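Ornithine carbamoyltransferase (Giardia intestinalis, PDB 3GRF) probably transfers the carbamoyl group of carbamoyl phosphate to ornithine, giving citrulline, in the arginine degradation pathway. Local coordinates at residues Cys140-Met143 / Thr144-Glu147; Glu147-Ala151 / Ala152-Ser156; Val174-Asp177 / Leu178-Cys182. All coordinates share one frame; numbering follows the deposited sequence.

Two neighbouring helices and the loop that leaves the first carry the three contacts, each formed between residues a few positions apart, so none closes a long loop. Contact 1 occupies the middle of helix 135-151, with side chains packed on helices 18-33 and 303-322 and on strand 278-281. Contact 2 begins where contact 1 ends, shares Glu-147 and turns that helix into the loop leading to strand 164-167; the two touch where Lys-146 CD lies 3.6 Å from Phe-155 CE2. Contact 3 follows separately, on helix 173-185; none nests or crosses. The Phe-142 ring packs on Leu-178, Gly-181 and Cys-182, joining helix 135-151 to helix 173-185, whereas contacts 2 and 3 remain about 11 Å apart at their nearest atoms.

Contact 1 (Cys140-Met143 / Thr144-Glu147); sequences CDFM and TIKE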
loop_
_atom_site.group_PDB
_atom_site.type_symbol
_atom_site.label_atom_id
_atom_site.label_comp_id
_atom_site.label_asym_id
_atom_site.label_seq_id
_atom_site.Cartn_x
_atom_site.Cartn_y
_atom_site.Cartn_z
ATOM N N CYS A 140 2.676 12.895 -20.315
ATOM C CA CYS A 140 1.287 13.248 -20.040
ATOM C C CYS A 140 0.843 14.402 -20.882
ATOM O O CYS A 140 -0.134 14.332 -21.611
ATOM C CB CYS A 140 1.142 13.668 -18.577
ATOM S SG CYS A 140 -0.588 14.059 -18.202
ATOM N N ASP A 141 1.577 15.497 -20.762
ATOM C CA ASP A 141 1.268 16.755 -21.449
ATOM C C ASP A 141 1.330 16.698 -22.973
ATOM O O ASP A 141 0.395 17.096 -23.655
ATOM C CB ASP A 141 2.214 17.807 -20.918
ATOM C CG ASP A 141 2.000 18.068 -19.436
ATOM O OD1 ASP A 141 2.895 18.635 -18.759
ATOM O OD2 ASP A 141 0.917 17.700 -18.959
ATOM N N PHE A 142 2.399 16.146 -23.527
ATOM C CA PHE A 142 2.441 16.046 -24.986
ATOM C C PHE A 142 1.400 15.082 -25.542
ATOM O O PHE A 142 0.807 15.331 -26.587
ATOM C CB PHE A 142 3.855 15.754 -25.464
ATOM C CG PHE A 142 4.802 16.844 -25.128
ATOM C CD1 PHE A 142 5.732 16.682 -24.095
ATOM C CD2 PHE A 142 4.727 18.074 -25.789
ATOM C CE1 PHE A 142 6.596 17.687 -23.777
ATOM C CE2 PHE A 142 5.628 19.112 -25.469
ATOM C CZ PHE A 142 6.545 18.899 -24.453
ATOM N N MET A 143 1.138 14.011 -24.812
ATOM C CA MET A 143 -0.024 13.175 -25.099
ATOM C C MET A 143 -1.360 13.947 -25.104
ATOM O O MET A 143 -2.199 13.753 -25.991
ATOM C CB MET A 143 -0.072 12.025 -24.131
ATOM C CG MET A 143 -1.332 11.125 -24.290
ATOM S SD MET A 143 -1.901 10.427 -22.664
ATOM C CE MET A 143 -3.404 9.652 -23.235
ATOM N N THR A 144 -1.557 14.815 -24.119
ATOM C CA THR A 144 -2.755 15.644 -24.010
ATOM C C THR A 144 -2.830 16.616 -25.180
ATOM O O THR A 144 -3.904 16.817 -25.759
ATOM C CB THR A 144 -2.762 16.441 -22.650
ATOM O OG1 THR A 144 -2.729 15.518 -21.548
ATOM C CG2 THR A 144 -3.989 17.375 -22.555
ATOM N N ILE A 145 -1.690 17.227 -25.526
ATOM C CA ILE A 145 -1.642 18.126 -26.674
ATOM C C ILE A 145 -2.028 17.329 -27.955
ATOM O O ILE A 145 -2.911 17.758 -28.691
ATOM C CB ILE A 145 -0.253 18.827 -26.803
ATOM C CG1 ILE A 145 -0.094 19.886 -25.701
ATOM C CG2 ILE A 145 -0.025 19.492 -28.190
ATOM C CD1 ILE A 145 1.400 20.283 -25.407
ATOM N N LYS A 146 -1.431 16.163 -28.198
ATOM C CA LYS A 146 -1.803 15.406 -29.419
ATOM C C LYS A 146 -3.258 14.993 -29.466
ATOM O O LYS A 146 -3.892 15.013 -30.528
ATOM C CB LYS A 146 -0.941 14.140 -29.619
ATOM C CG LYS A 146 -1.537 13.221 -30.756
ATOM C CD LYS A 146 -0.475 12.245 -31.253
ATOM C CE LYS A 146 -0.942 11.524 -32.502
ATOM N NZ LYS A 146 0.106 10.494 -32.767
ATOM N N GLU A 147 -3.748 14.523 -28.330
ATOM C CA GLU A 147 -5.133 14.136 -28.115
ATOM C C GLU A 147 -6.102 15.253 -28.408
ATOM O O GLU A 147 -7.023 15.090 -29.169
ATOM C CB GLU A 147 -5.318 13.750 -26.654
ATOM C CG GLU A 147 -6.603 13.021 -26.395
ATOM C CD GLU A 147 -6.751 12.633 -24.947
ATOM O OE1 GLU A 147 -6.426 13.459 -24.071
ATOM O OE2 GLU A 147 -7.209 11.514 -24.681
#
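From Cys-140 to Glu-147 the backbone is regular alpha helix, each carbonyl of Cys-140, Asp-141, Phe-142 and Met-143 accepting the N-H four residues on, as in the 2.8 Å bond from Ile-145 N to Asp-141 O. This is the buried middle of helix 135-151, in the carbamoyl-phosphate-binding region of the family, with side chains reaching helices 18-33 and 303-322 and strand 278-281. Thr-144 OG1 also bonds Cys-140 O at 2.9 Å, coming from above the carbonyl plane (43° out of it). That reach follows from chi1 of -60°, which sets OG1 beside the threonine's own N and leaves CG2 anti to it. Phe-142 and Ile-145 lie side by side and point the same way, with CD2 of the ring 4.0 Å from Ile-145 CD1; Ile-145 CG1 rests 3.5 Å from Asp-141 O. Glu-147 CB comes within 3.2 Å of Met-143 O, while its carboxylate leads off to Lys-32 and Asn-309. Asn-309 also bonds Thr-144 OG1, Asp-141 meets Tyr-239 and Gln-137, and Lys-146 pairs with Asp-26. The buried threonine hydroxyl is thus satisfied within its own helix and by a second one, and two bonds from the same residue grip Cys-140 O.

Contact 2 (Glu147-Ala151 / Ala152-Ser156); sequences EKFTA and AGEFS
Phe-149 and Glu-154 meet in a Schellman motif that ends helix 135-151, with Gly-153 the first residue to leave helical geometry. Its positive phi of 66° turns the chain so that Glu-154 N reaches back to Phe-149 O in a 2.8 Å hydrogen bond. The inner bond of the motif, from Gly-153 N to Thr-150 O, is weak at 3.2 Å, and so is the bond from Ala-152 N to Lys-148 O.

The tighter side is built on Phe-149, the buried residue here. Its CD2 packs at 3.8 Å against CB of Glu-154, and its CB stands 3.9 Å from CD1 of Phe-155. With chi1 at -75°, CG of Phe-149 lies beside its own N and anti to its carbonyl carbon, which puts the ring against Glu-154 CB, with Ile-278 of strand 278-281 and Ile-162 also packing on it. The Glu-154 carboxylate, nearly perpendicular to that ring (86°), continues to a salt bridge with Arg-276.

The other side is looser and faces solvent: Thr-150, Ala-151, Ala-152 and Gly-153 are all exposed, and the alanine methyl groups approach little beyond nearby backbone. Between the two sides lies Phe-155, whose ring also packs edge-to-face with Phe-159. The CB of Phe-155 points to the helix, and the Phe-155 side chain crosses that of Thr-150 at a slant. The Thr-150 hydroxyl is bonded within the helix to Lys-146 O, and its OG1 lies 3.4 Å from Phe-155 CB.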
loop_
_atom_site.group_PDB
_atom_site.type_symbol
_atom_site.label_atom_id
_atom_site.label_comp_id
_atom_site.label_asym_id
_atom_site.label_seq_id
_atom_site.Cartn_x
_atom_site.Cartn_y
_atom_site.Cartn_z
ATOM N N GLU A 147 -3.748 14.523 -28.330
ATOM C CA GLU A 147 -5.133 14.136 -28.115
ATOM C C GLU A 147 -6.102 15.253 -28.408
ATOM O O GLU A 147 -7.023 15.090 -29.169
ATOM C CB GLU A 147 -5.318 13.750 -26.654
ATOM C CG GLU A 147 -6.603 13.021 -26.395
ATOM C CD GLU A 147 -6.751 12.633 -24.947
ATOM O OE1 GLU A 147 -6.426 13.459 -24.071
ATOM O OE2 GLU A 147 -7.209 11.514 -24.681
ATOM N N LYS A 148 -5.919 16.383 -27.741
ATOM C CA LYS A 148 -6.794 17.535 -27.946
ATOM C C LYS A 148 -6.843 18.023 -29.397
ATOM O O LYS A 148 -7.925 18.120 -29.970
ATOM C CB LYS A 148 -6.423 18.701 -27.002
ATOM C CG LYS A 148 -6.675 18.366 -25.572
ATOM C CD LYS A 148 -8.171 18.100 -25.321
ATOM C CE LYS A 148 -8.372 17.183 -24.097
ATOM N NZ LYS A 148 -9.814 16.852 -23.853
ATOM N N PHE A 149 -5.677 18.314 -29.980
ATOM C CA PHE A 149 -5.616 18.855 -31.335
ATOM C C PHE A 149 -6.080 17.873 -32.403
ATOM O O PHE A 149 -6.692 18.276 -33.376
ATOM C CB PHE A 149 -4.225 19.409 -31.606
ATOM C CG PHE A 149 -3.977 20.719 -30.909
ATOM C CD1 PHE A 149 -3.063 20.809 -29.881
ATOM C CD2 PHE A 149 -4.696 21.858 -31.266
ATOM C CE1 PHE A 149 -2.826 22.041 -29.226
ATOM C CE2 PHE A 149 -4.476 23.083 -30.625
ATOM C CZ PHE A 149 -3.529 23.183 -29.596
ATOM N N THR A 150 -5.838 16.582 -32.192
ATOM C CA THR A 150 -6.302 15.541 -33.125
ATOM C C THR A 150 -7.831 15.465 -33.202
ATOM O O THR A 150 -8.388 15.217 -34.278
ATOM C CB THR A 150 -5.720 14.160 -32.772
ATOM O OG1 THR A 150 -4.328 14.148 -33.079
ATOM C CG2 THR A 150 -6.387 13.046 -33.542
ATOM N N ALA A 151 -8.505 15.677 -32.075
ATOM C CA ALA A 151 -9.964 15.560 -32.030
ATOM C C ALA A 151 -10.661 16.769 -32.672
ATOM O O ALA A 151 -11.722 16.640 -33.303
ATOM C CB ALA A 151 -10.433 15.347 -30.590
ATOM N N ALA A 152 -10.038 17.931 -32.499
ATOM C CA ALA A 152 -10.350 19.171 -33.211
ATOM C C ALA A 152 -9.910 19.227 -34.687
ATOM O O ALA A 152 -10.168 20.226 -35.353
ATOM C CB ALA A 152 -9.722 20.342 -32.456
ATOM N N GLY A 153 -9.252 18.180 -35.185
ATOM C CA GLY A 153 -8.759 18.139 -36.558
ATOM C C GLY A 153 -7.657 19.145 -36.871
ATOM O O GLY A 153 -7.481 19.541 -38.027
ATOM N N GLU A 154 -6.914 19.550 -35.845
ATOM C CA GLU A 154 -5.816 20.513 -35.951
ATOM C C GLU A 154 -4.412 19.873 -35.901
ATOM O O GLU A 154 -3.407 20.562 -35.603
ATOM C CB GLU A 154 -5.932 21.517 -34.817
ATOM C CG GLU A 154 -7.224 22.304 -34.794
ATOM C CD GLU A 154 -7.230 23.477 -35.771
ATOM O OE1 GLU A 154 -8.249 24.210 -35.822
ATOM O OE2 GLU A 154 -6.220 23.669 -36.486
ATOM N N PHE A 155 -4.332 18.571 -36.188
ATOM C CA PHE A 155 -3.050 17.834 -36.056
ATOM C C PHE A 155 -2.496 17.291 -37.383
ATOM O O PHE A 155 -1.720 16.323 -37.384
ATOM C CB PHE A 155 -3.186 16.680 -35.046
ATOM C CG PHE A 155 -1.904 16.360 -34.268
ATOM C CD1 PHE A 155 -1.408 17.244 -33.309
ATOM C CD2 PHE A 155 -1.226 15.159 -34.476
ATOM C CE1 PHE A 155 -0.254 16.946 -32.586
ATOM C CE2 PHE A 155 -0.067 14.841 -33.723
ATOM C CZ PHE A 155 0.418 15.743 -32.788
ATOM N N SER A 156 -2.875 17.903 -38.505
ATOM C CA SER A 156 -2.277 17.533 -39.810
ATOM C C SER A 156 -0.777 17.736 -39.840
ATOM O O SER A 156 -0.033 16.934 -40.429
ATOM C CB SER A 156 -2.891 18.350 -40.938
ATOM O OG SER A 156 -4.201 17.921 -41.170
#

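Contact 3 (Val174-Asp177 / Leu178-Cys182); sequences VTYD and LMRGC
Leu-178 packs alongside Val-174 one turn back, the two side chains pointing the same way with CD2 of the leucine 3.9 Å from CG1 of the valine. CD2 also sits 3.6 Å from Val-174 O, the carbonyl that accepts Leu-178 N. The leucine also packs on Met-138 and Phe-142 of helix 135-151 and on Phe-164 of strand 164-167. Met-179 follows, its N bonded to Thr-175 O; chi1 of -67° sets CG beside the backbone N, only 3.2 Å from Thr-175 O. The two side chains cross, with Met-179 SD 4.1 Å from Thr-175 CG2. These residues belong to the beta-alpha-beta unit of strand 164-167, helix 173-185 and strand 188-192, part of the Rossmann-like Asp/Orn-binding domain. Arg-180 then turns back along the helix, extended from CG to NE, and its NH1 makes a 2.8 Å salt bridge to Asp-177 OD1. The oxygen lies near the guanidinium plane, yet the nitrogen meets it from above the carboxylate plane, the two groups being 82° apart. Tyr-176 CB sits 3.4 Å above one guanidinium face, offset toward its rim. Arg-180 NE also forms a salt bridge with Glu-208, and Phe-132 offers its carbonyl O to NH1 and its ring in a cation-pi contact. Asp-177 OD1 also accepts from Ile-13 N, and OD2 from His-134 N. Gly-181 N bonds Asp-177 O at 2.9 Å. Cys-182 N bonds Leu-178 O, and Cys-182 SG forms the disulfide with Cys-189 SG of strand 188-192.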
loop_
_atom_site.group_PDB
_atom_site.type_symbol
_atom_site.label_atom_id
_atom_site.label_comp_id
_atom_site.label_asym_id
_atom_site.label_seq_id
_atom_site.Cartn_x
_atom_site.Cartn_y
_atom_site.Cartn_z
ATOM N N VAL A 174 9.991 21.768 -14.292
ATOM C CA VAL A 174 8.873 21.515 -15.214
ATOM C C VAL A 174 9.120 22.243 -16.541
ATOM O O VAL A 174 8.947 21.660 -17.599
ATOM C CB VAL A 174 7.461 21.797 -14.535
ATOM C CG1 VAL A 174 6.378 22.186 -15.558
ATOM C CG2 VAL A 174 6.982 20.558 -13.715
ATOM N N THR A 175 9.543 23.513 -16.490
ATOM C CA THR A 175 9.910 24.308 -17.666
ATOM C C THR A 175 11.085 23.666 -18.409
ATOM O O THR A 175 11.001 23.511 -19.617
ATOM C CB THR A 175 10.287 25.743 -17.279
ATOM O OG1 THR A 175 9.337 26.219 -16.317
ATOM C CG2 THR A 175 10.299 26.669 -18.490
ATOM N N TYR A 176 12.137 23.273 -17.677
ATOM C CA TYR A 176 13.259 22.496 -18.240
ATOM C C TYR A 176 12.788 21.320 -19.044
ATOM O O TYR A 176 13.198 21.128 -20.182
ATOM C CB TYR A 176 14.192 21.989 -17.143
ATOM C CG TYR A 176 14.865 23.116 -16.362
ATOM C CD1 TYR A 176 15.630 22.837 -15.244
ATOM C CD2 TYR A 176 14.693 24.465 -16.742
ATOM C CE1 TYR A 176 16.237 23.873 -14.495
ATOM C CE2 TYR A 176 15.315 25.532 -16.000
ATOM C CZ TYR A 176 16.075 25.215 -14.896
ATOM O OH TYR A 176 16.677 26.243 -14.172
ATOM N N ASP A 177 11.938 20.507 -18.453
ATOM C CA ASP A 177 11.540 19.280 -19.161
ATOM C C ASP A 177 10.572 19.556 -20.328
ATOM O O ASP A 177 10.565 18.803 -21.304
ATOM C CB ASP A 177 10.990 18.243 -18.145
ATOM C CG ASP A 177 11.712 16.899 -18.189
ATOM O OD1 ASP A 177 12.722 16.718 -18.897
ATOM O OD2 ASP A 177 11.244 15.990 -17.499
ATOM N N LEU A 178 9.753 20.648 -20.267
ATOM C CA LEU A 178 8.849 21.057 -21.397
ATOM C C LEU A 178 9.731 21.522 -22.566
ATOM O O LEU A 178 9.475 21.143 -23.713
ATOM C CB LEU A 178 7.904 22.198 -20.959
ATOM C CG LEU A 178 6.381 21.976 -20.821
ATOM C CD1 LEU A 178 5.989 20.523 -21.103
ATOM C CD2 LEU A 178 5.906 22.383 -19.424
ATOM N N MET A 179 10.740 22.340 -22.271
ATOM C CA MET A 179 11.676 22.786 -23.300
ATOM C C MET A 179 12.313 21.589 -23.992
ATOM O O MET A 179 12.391 21.558 -25.233
ATOM C CB MET A 179 12.764 23.656 -22.681
ATOM C CG MET A 179 12.259 25.020 -22.128
ATOM S SD MET A 179 13.474 25.752 -20.985
ATOM C CE MET A 179 14.861 26.044 -22.067
ATOM N N ARG A 180 12.769 20.607 -23.208
ATOM C CA ARG A 180 13.320 19.355 -23.784
ATOM C C ARG A 180 12.303 18.590 -24.647
ATOM O O ARG A 180 12.676 18.055 -25.693
ATOM C CB ARG A 180 13.889 18.416 -22.704
ATOM C CG ARG A 180 15.147 18.918 -21.911
ATOM C CD ARG A 180 15.379 18.045 -20.664
ATOM N NE ARG A 180 16.254 18.694 -19.641
ATOM C CZ ARG A 180 15.975 18.788 -18.337
ATOM N NH1 ARG A 180 14.835 18.318 -17.857
ATOM N NH2 ARG A 180 16.823 19.384 -17.499
ATOM N N GLY A 181 11.048 18.467 -24.183
ATOM C CA GLY A 181 10.015 17.743 -24.955
ATOM C C GLY A 181 9.783 18.432 -26.296
ATOM O O GLY A 181 9.750 17.786 -27.335
ATOM N N CYS A 182 9.646 19.755 -26.264
ATOM C CA CYS A 182 9.457 20.568 -27.451
ATOM C C CYS A 182 10.651 20.378 -28.392
ATOM O O CYS A 182 10.475 20.178 -29.564
ATOM C CB CYS A 182 9.408 22.058 -27.098
ATOM S SG CYS A 182 7.926 22.748 -26.418
#